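Long-range contact in 5-ketofructose reductase (Gluconobacter sp., PDB 7COK), which probably catalyses the reduction of 5-ketofructose to fructose, as a member of a novel class in the shikimate dehydrogenase family: residues R7-N21 with A57-H71. Numbering follows the deposited sequence.
Sequences RSILTGSFSTPCADN and AKAMEWVGFNCSLPH
Phe14 sets its CE2 3.5 Å above the centre of the Phe65 ring, planes 37° apart, while its CE1 meets Trp62 CZ3 obliquely and Ala57 CB lies at the Phe14 ring's edge, by CZ. Leu10 crosses the indole, CB over the face of the five-membered ring, 3.6 Å from Trp62 CD1; Trp62 CG, anti to its carbonyl carbon (chi1 -64°), carries the indole against the backbone of Thr11 and Gly12, CZ3 3.7 Å from Gly12 CA. Replacing Trp62 by an alanine would probably open a gap beside Gly12 and deprive Leu10 CB of its ring face and Phe14 CE1 of its neighbour. Phe14 and Phe65, on the parallel strands 9-15 and 64-67 of the shikimate dehydrogenase substrate-binding domain, form an aromatic cluster with Trp62; helices and strand 38-44 join the two strands. Backbone bonds alternate along them: Asn66 N to Gly12 O (2.8 Å), Phe14 N to Asn66 O (2.9 Å), Ser68 N to Phe14 O. Thr16 N-H donates to a lone pair of Leu69 O, in the carbonyl plane. Arg7 NH2 forms a salt bridge with Glu61 OE1 (3.0 Å), met on the anti side, 25° out of the carboxylate plane; OE2 forms another with Lys46 of the second subunit.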
loop_
_atom_site.group_PDB
_atom_site.type_symbol
_atom_site.label_atom_id
_atom_site.label_comp_id
_atom_site.label_asym_id
_atom_site.label_seq_id
_atom_site.Cartn_x
_atom_site.Cartn_y
_atom_site.Cartn_z
ATOM N N ARG A 7 9.150 -7.254 2.018
ATOM C CA ARG A 7 8.554 -6.701 0.820
ATOM C C ARG A 7 7.367 -7.532 0.367
ATOM O O ARG A 7 7.550 -8.606 -0.224
ATOM C CB ARG A 7 9.572 -6.587 -0.295
ATOM C CG ARG A 7 8.965 -5.951 -1.520
ATOM C CD ARG A 7 9.867 -6.097 -2.715
ATOM N NE ARG A 7 9.281 -5.366 -3.831
ATOM C CZ ARG A 7 9.859 -5.174 -5.017
ATOM N NH1 ARG A 7 11.072 -5.643 -5.281
ATOM N NH2 ARG A 7 9.220 -4.463 -5.941
ATOM N N SER A 8 6.162 -7.039 0.673
ATOM C CA SER A 8 4.918 -7.657 0.184
ATOM C C SER A 8 4.647 -7.267 -1.259
ATOM O O SER A 8 5.001 -6.172 -1.680
ATOM C CB SER A 8 3.730 -7.213 1.040
ATOM O OG SER A 8 3.968 -7.411 2.427
ATOM N N ILE A 9 3.993 -8.151 -2.002
ATOM C CA ILE A 9 3.501 -7.853 -3.349
ATOM C C ILE A 9 2.402 -6.805 -3.165
ATOM O O ILE A 9 1.554 -6.937 -2.261
ATOM C CB ILE A 9 2.932 -9.123 -4.040
ATOM C CG1 ILE A 9 4.017 -10.203 -4.258
ATOM C CG2 ILE A 9 2.188 -8.741 -5.324
ATOM C CD1 ILE A 9 3.514 -11.614 -4.525
ATOM N N LEU A 10 2.424 -5.749 -3.991
ATOM C CA LEU A 10 1.475 -4.652 -3.836
ATOM C C LEU A 10 0.494 -4.622 -4.985
ATOM O O LEU A 10 0.876 -4.715 -6.153
ATOM C CB LEU A 10 2.203 -3.306 -3.739
ATOM C CG LEU A 10 3.170 -3.207 -2.542
ATOM C CD1 LEU A 10 3.960 -1.912 -2.624
ATOM C CD2 LEU A 10 2.412 -3.332 -1.212
ATOM N N THR A 11 -0.776 -4.524 -4.615
ATOM C CA THR A 11 -1.909 -4.322 -5.497
ATOM C C THR A 11 -2.794 -3.288 -4.790
ATOM O O THR A 11 -2.515 -2.918 -3.636
ATOM C CB THR A 11 -2.711 -5.638 -5.713
ATOM O OG1 THR A 11 -3.241 -6.121 -4.463
ATOM C CG2 THR A 11 -1.863 -6.725 -6.357
ATOM N N GLY A 12 -3.848 -2.799 -5.454
ATOM C CA GLY A 12 -4.794 -1.945 -4.755
ATOM C C GLY A 12 -5.821 -1.365 -5.687
ATOM O O GLY A 12 -6.110 -1.958 -6.730
ATOM N N SER A 13 -6.329 -0.188 -5.317
ATOM C CA SER A 13 -7.447 0.431 -6.024
ATOM C C SER A 13 -7.375 1.944 -6.004
ATOM O O SER A 13 -6.916 2.531 -5.027
ATOM C CB SER A 13 -8.758 -0.029 -5.375
ATOM O OG SER A 13 -9.895 0.679 -5.853
ATOM N N PHE A 14 -7.816 2.555 -7.111
ATOM C CA PHE A 14 -7.964 4.004 -7.199
ATOM C C PHE A 14 -9.440 4.279 -7.451
ATOM O O PHE A 14 -10.044 3.749 -8.390
ATOM C CB PHE A 14 -7.140 4.570 -8.357
ATOM C CG PHE A 14 -5.684 4.224 -8.316
ATOM C CD1 PHE A 14 -4.970 4.129 -7.090
ATOM C CD2 PHE A 14 -4.974 4.046 -9.518
ATOM C CE1 PHE A 14 -3.608 3.829 -7.085
ATOM C CE2 PHE A 14 -3.606 3.740 -9.500
ATOM C CZ PHE A 14 -2.923 3.634 -8.301
ATOM N N SER A 15 -10.037 5.096 -6.588
ATOM C CA SER A 15 -11.443 5.472 -6.728
ATOM C C SER A 15 -11.708 6.629 -5.782
ATOM O O SER A 15 -10.905 6.896 -4.894
ATOM C CB SER A 15 -12.365 4.292 -6.388
ATOM O OG SER A 15 -12.348 4.000 -5.013
ATOM N N THR A 16 -12.831 7.307 -5.976
ATOM C CA THR A 16 -13.326 8.238 -4.968
ATOM C C THR A 16 -14.847 8.335 -5.043
ATOM O O THR A 16 -15.386 8.498 -6.148
ATOM C CB THR A 16 -12.649 9.644 -5.026
ATOM O OG1 THR A 16 -13.016 10.391 -3.864
ATOM C CG2 THR A 16 -12.994 10.459 -6.273
ATOM N N PRO A 17 -15.551 8.204 -3.908
ATOM C CA PRO A 17 -15.011 7.843 -2.584
ATOM C C PRO A 17 -14.677 6.348 -2.510
ATOM O O PRO A 17 -15.170 5.572 -3.315
ATOM C CB PRO A 17 -16.180 8.172 -1.645
ATOM C CG PRO A 17 -17.399 8.008 -2.494
ATOM C CD PRO A 17 -17.002 8.487 -3.857
ATOM N N CYS A 18 -13.811 5.964 -1.579
ATOM C CA CYS A 18 -13.423 4.555 -1.454
ATOM C C CYS A 18 -13.731 3.882 -0.120
ATOM O O CYS A 18 -13.515 2.667 0.018
ATOM C CB CYS A 18 -11.936 4.379 -1.788
ATOM S SG CYS A 18 -10.820 4.950 -0.510
ATOM N N ALA A 19 -14.245 4.647 0.845
ATOM C CA ALA A 19 -14.372 4.163 2.220
ATOM C C ALA A 19 -15.387 3.035 2.360
ATOM O O ALA A 19 -15.271 2.203 3.268
ATOM C CB ALA A 19 -14.712 5.312 3.156
ATOM N N ASP A 20 -16.348 2.969 1.450
ATOM C CA ASP A 20 -17.396 1.955 1.553
ATOM C C ASP A 20 -17.166 0.743 0.652
ATOM O O ASP A 20 -18.009 -0.147 0.579
ATOM C CB ASP A 20 -18.759 2.565 1.256
ATOM C CG ASP A 20 -19.198 3.566 2.295
ATOM O OD1 ASP A 20 -18.971 3.364 3.513
ATOM O OD2 ASP A 20 -19.804 4.575 1.880
ATOM N N ASN A 21 -16.009 0.696 -0.005
ATOM C CA ASN A 21 -15.674 -0.374 -0.935
ATOM C C ASN A 21 -14.999 -1.550 -0.223
ATOM O O ASN A 21 -13.884 -1.420 0.252
ATOM C CB ASN A 21 -14.788 0.191 -2.049
ATOM C CG ASN A 21 -14.567 -0.778 -3.186
ATOM O OD1 ASN A 21 -14.420 -1.983 -2.995
ATOM N ND2 ASN A 21 -14.493 -0.238 -4.397
ATOM N N ALA A 57 1.883 3.911 -8.851
ATOM C CA ALA A 57 1.881 2.460 -8.698
ATOM C C ALA A 57 2.994 1.800 -9.511
ATOM O O ALA A 57 3.608 0.851 -9.072
ATOM C CB ALA A 57 0.539 1.886 -9.065
ATOM N N LYS A 58 3.279 2.328 -10.689
ATOM C CA LYS A 58 4.402 1.818 -11.482
ATOM C C LYS A 58 5.746 2.026 -10.760
ATOM O O LYS A 58 6.574 1.115 -10.662
ATOM C CB LYS A 58 4.404 2.530 -12.821
ATOM C CG LYS A 58 5.405 1.992 -13.826
ATOM C CD LYS A 58 5.459 2.908 -15.043
ATOM C CE LYS A 58 4.141 2.973 -15.820
ATOM N NZ LYS A 58 3.258 4.135 -15.472
ATOM N N ALA A 59 5.949 3.230 -10.242
ATOM C CA ALA A 59 7.211 3.577 -9.574
ATOM C C ALA A 59 7.413 2.820 -8.257
ATOM O O ALA A 59 8.538 2.517 -7.871
ATOM C CB ALA A 59 7.264 5.072 -9.347
ATOM N N MET A 60 6.303 2.499 -7.598
ATOM C CA MET A 60 6.303 1.735 -6.352
ATOM C C MET A 60 6.287 0.257 -6.637
ATOM O O MET A 60 6.240 -0.542 -5.694
ATOM C CB MET A 60 5.107 2.082 -5.472
ATOM C CG MET A 60 5.046 3.496 -4.964
ATOM S SD MET A 60 3.457 3.821 -4.201
ATOM C CE MET A 60 3.523 5.600 -4.024
ATOM N N GLU A 61 6.277 -0.114 -7.926
ATOM C CA GLU A 61 6.400 -1.516 -8.366
ATOM C C GLU A 61 5.234 -2.412 -7.909
ATOM O O GLU A 61 5.397 -3.606 -7.642
ATOM C CB GLU A 61 7.786 -2.094 -8.005
ATOM C CG GLU A 61 8.894 -1.205 -8.597
ATOM C CD GLU A 61 10.275 -1.826 -8.696
ATOM O OE1 GLU A 61 10.468 -2.990 -8.290
ATOM O OE2 GLU A 61 11.175 -1.119 -9.215
ATOM N N TRP A 62 4.039 -1.836 -7.838
ATOM C CA TRP A 62 2.828 -2.645 -7.787
ATOM C C TRP A 62 2.722 -3.591 -8.986
ATOM O O TRP A 62 3.299 -3.320 -10.054
ATOM C CB TRP A 62 1.609 -1.738 -7.775
ATOM C CG TRP A 62 1.434 -0.813 -6.567
ATOM C CD1 TRP A 62 2.409 -0.312 -5.737
ATOM C CD2 TRP A 62 0.206 -0.231 -6.137
ATOM N NE1 TRP A 62 1.853 0.509 -4.781
ATOM C CE2 TRP A 62 0.511 0.605 -5.014
ATOM C CE3 TRP A 62 -1.134 -0.331 -6.575
ATOM C CZ2 TRP A 62 -0.477 1.345 -4.322
ATOM C CZ3 TRP A 62 -2.123 0.402 -5.884
ATOM C CH2 TRP A 62 -1.781 1.235 -4.766
ATOM N N VAL A 63 1.965 -4.665 -8.831
ATOM C CA VAL A 63 1.752 -5.603 -9.935
ATOM C C VAL A 63 0.407 -5.419 -10.613
ATOM O O VAL A 63 0.146 -5.982 -11.684
ATOM C CB VAL A 63 1.973 -7.081 -9.533
ATOM C CG1 VAL A 63 3.383 -7.260 -8.963
ATOM C CG2 VAL A 63 0.927 -7.514 -8.533
ATOM N N GLY A 64 -0.458 -4.629 -9.988
ATOM C CA GLY A 64 -1.779 -4.373 -10.527
ATOM C C GLY A 64 -2.579 -3.452 -9.656
ATOM O O GLY A 64 -2.222 -3.215 -8.505
ATOM N N PHE A 65 -3.663 -2.932 -10.227
ATOM C CA PHE A 65 -4.622 -2.156 -9.454
ATOM C C PHE A 65 -5.975 -2.156 -10.136
ATOM O O PHE A 65 -6.043 -2.364 -11.330
ATOM C CB PHE A 65 -4.131 -0.712 -9.227
ATOM C CG PHE A 65 -3.848 0.066 -10.490
ATOM C CD1 PHE A 65 -4.858 0.827 -11.112
ATOM C CD2 PHE A 65 -2.560 0.069 -11.040
ATOM C CE1 PHE A 65 -4.575 1.571 -12.275
ATOM C CE2 PHE A 65 -2.272 0.835 -12.188
ATOM C CZ PHE A 65 -3.279 1.572 -12.807
ATOM N N ASN A 66 -7.034 -1.956 -9.348
ATOM C CA ASN A 66 -8.374 -1.653 -9.862
ATOM C C ASN A 66 -8.626 -0.184 -9.974
ATOM O O ASN A 66 -8.021 0.621 -9.254
ATOM C CB ASN A 66 -9.428 -2.243 -8.922
ATOM C CG ASN A 66 -9.392 -3.750 -8.894
ATOM O OD1 ASN A 66 -9.306 -4.348 -7.821
ATOM N ND2 ASN A 66 -9.385 -4.374 -10.070
ATOM N N CYS A 67 -9.534 0.143 -10.888
ATOM C CA CYS A 67 -10.136 1.468 -10.949
ATOM C C CYS A 67 -11.628 1.311 -10.793
ATOM O O CYS A 67 -12.244 0.427 -11.405
ATOM C CB CYS A 67 -9.877 2.097 -12.297
ATOM S SG CYS A 67 -8.175 2.582 -12.541
ATOM N N SER A 68 -12.204 2.141 -9.934
ATOM C CA SER A 68 -13.659 2.216 -9.787
ATOM C C SER A 68 -14.063 3.649 -10.106
ATOM O O SER A 68 -13.212 4.444 -10.535
ATOM C CB SER A 68 -14.084 1.813 -8.367
ATOM O OG SER A 68 -13.639 0.515 -8.032
ATOM N N LEU A 69 -15.340 3.982 -9.925
ATOM C CA LEU A 69 -15.840 5.354 -10.055
ATOM C C LEU A 69 -14.909 6.344 -9.347
ATOM O O LEU A 69 -14.524 6.097 -8.198
ATOM C CB LEU A 69 -17.248 5.472 -9.442
ATOM C CG LEU A 69 -18.033 6.788 -9.577
ATOM C CD1 LEU A 69 -18.708 6.860 -10.937
ATOM C CD2 LEU A 69 -19.081 6.932 -8.486
ATOM N N PRO A 70 -14.529 7.443 -10.005
ATOM C CA PRO A 70 -14.994 7.858 -11.336
ATOM C C PRO A 70 -13.898 7.710 -12.410
ATOM O O PRO A 70 -13.836 8.507 -13.343
ATOM C CB PRO A 70 -15.293 9.346 -11.093
ATOM C CG PRO A 70 -14.193 9.755 -10.139
ATOM C CD PRO A 70 -13.832 8.535 -9.315
ATOM N N HIS A 71 -13.018 6.712 -12.249
ATOM C CA HIS A 71 -11.819 6.555 -13.097
ATOM C C HIS A 71 -11.855 5.572 -14.280
ATOM O O HIS A 71 -10.923 5.558 -15.074
ATOM C CB HIS A 71 -10.597 6.226 -12.237
ATOM C CG HIS A 71 -10.430 7.155 -11.085
ATOM N ND1 HIS A 71 -10.513 8.522 -11.228
ATOM C CD2 HIS A 71 -10.145 6.923 -9.779
ATOM C CE1 HIS A 71 -10.306 9.091 -10.053
ATOM N NE2 HIS A 71 -10.109 8.145 -9.154
HETATM O O HOH W 1 7.557 -2.430 -4.260
HETATM O O HOH W 2 4.775 -5.574 -5.824
HETATM O O HOH W 3 -16.129 5.103 -6.056
#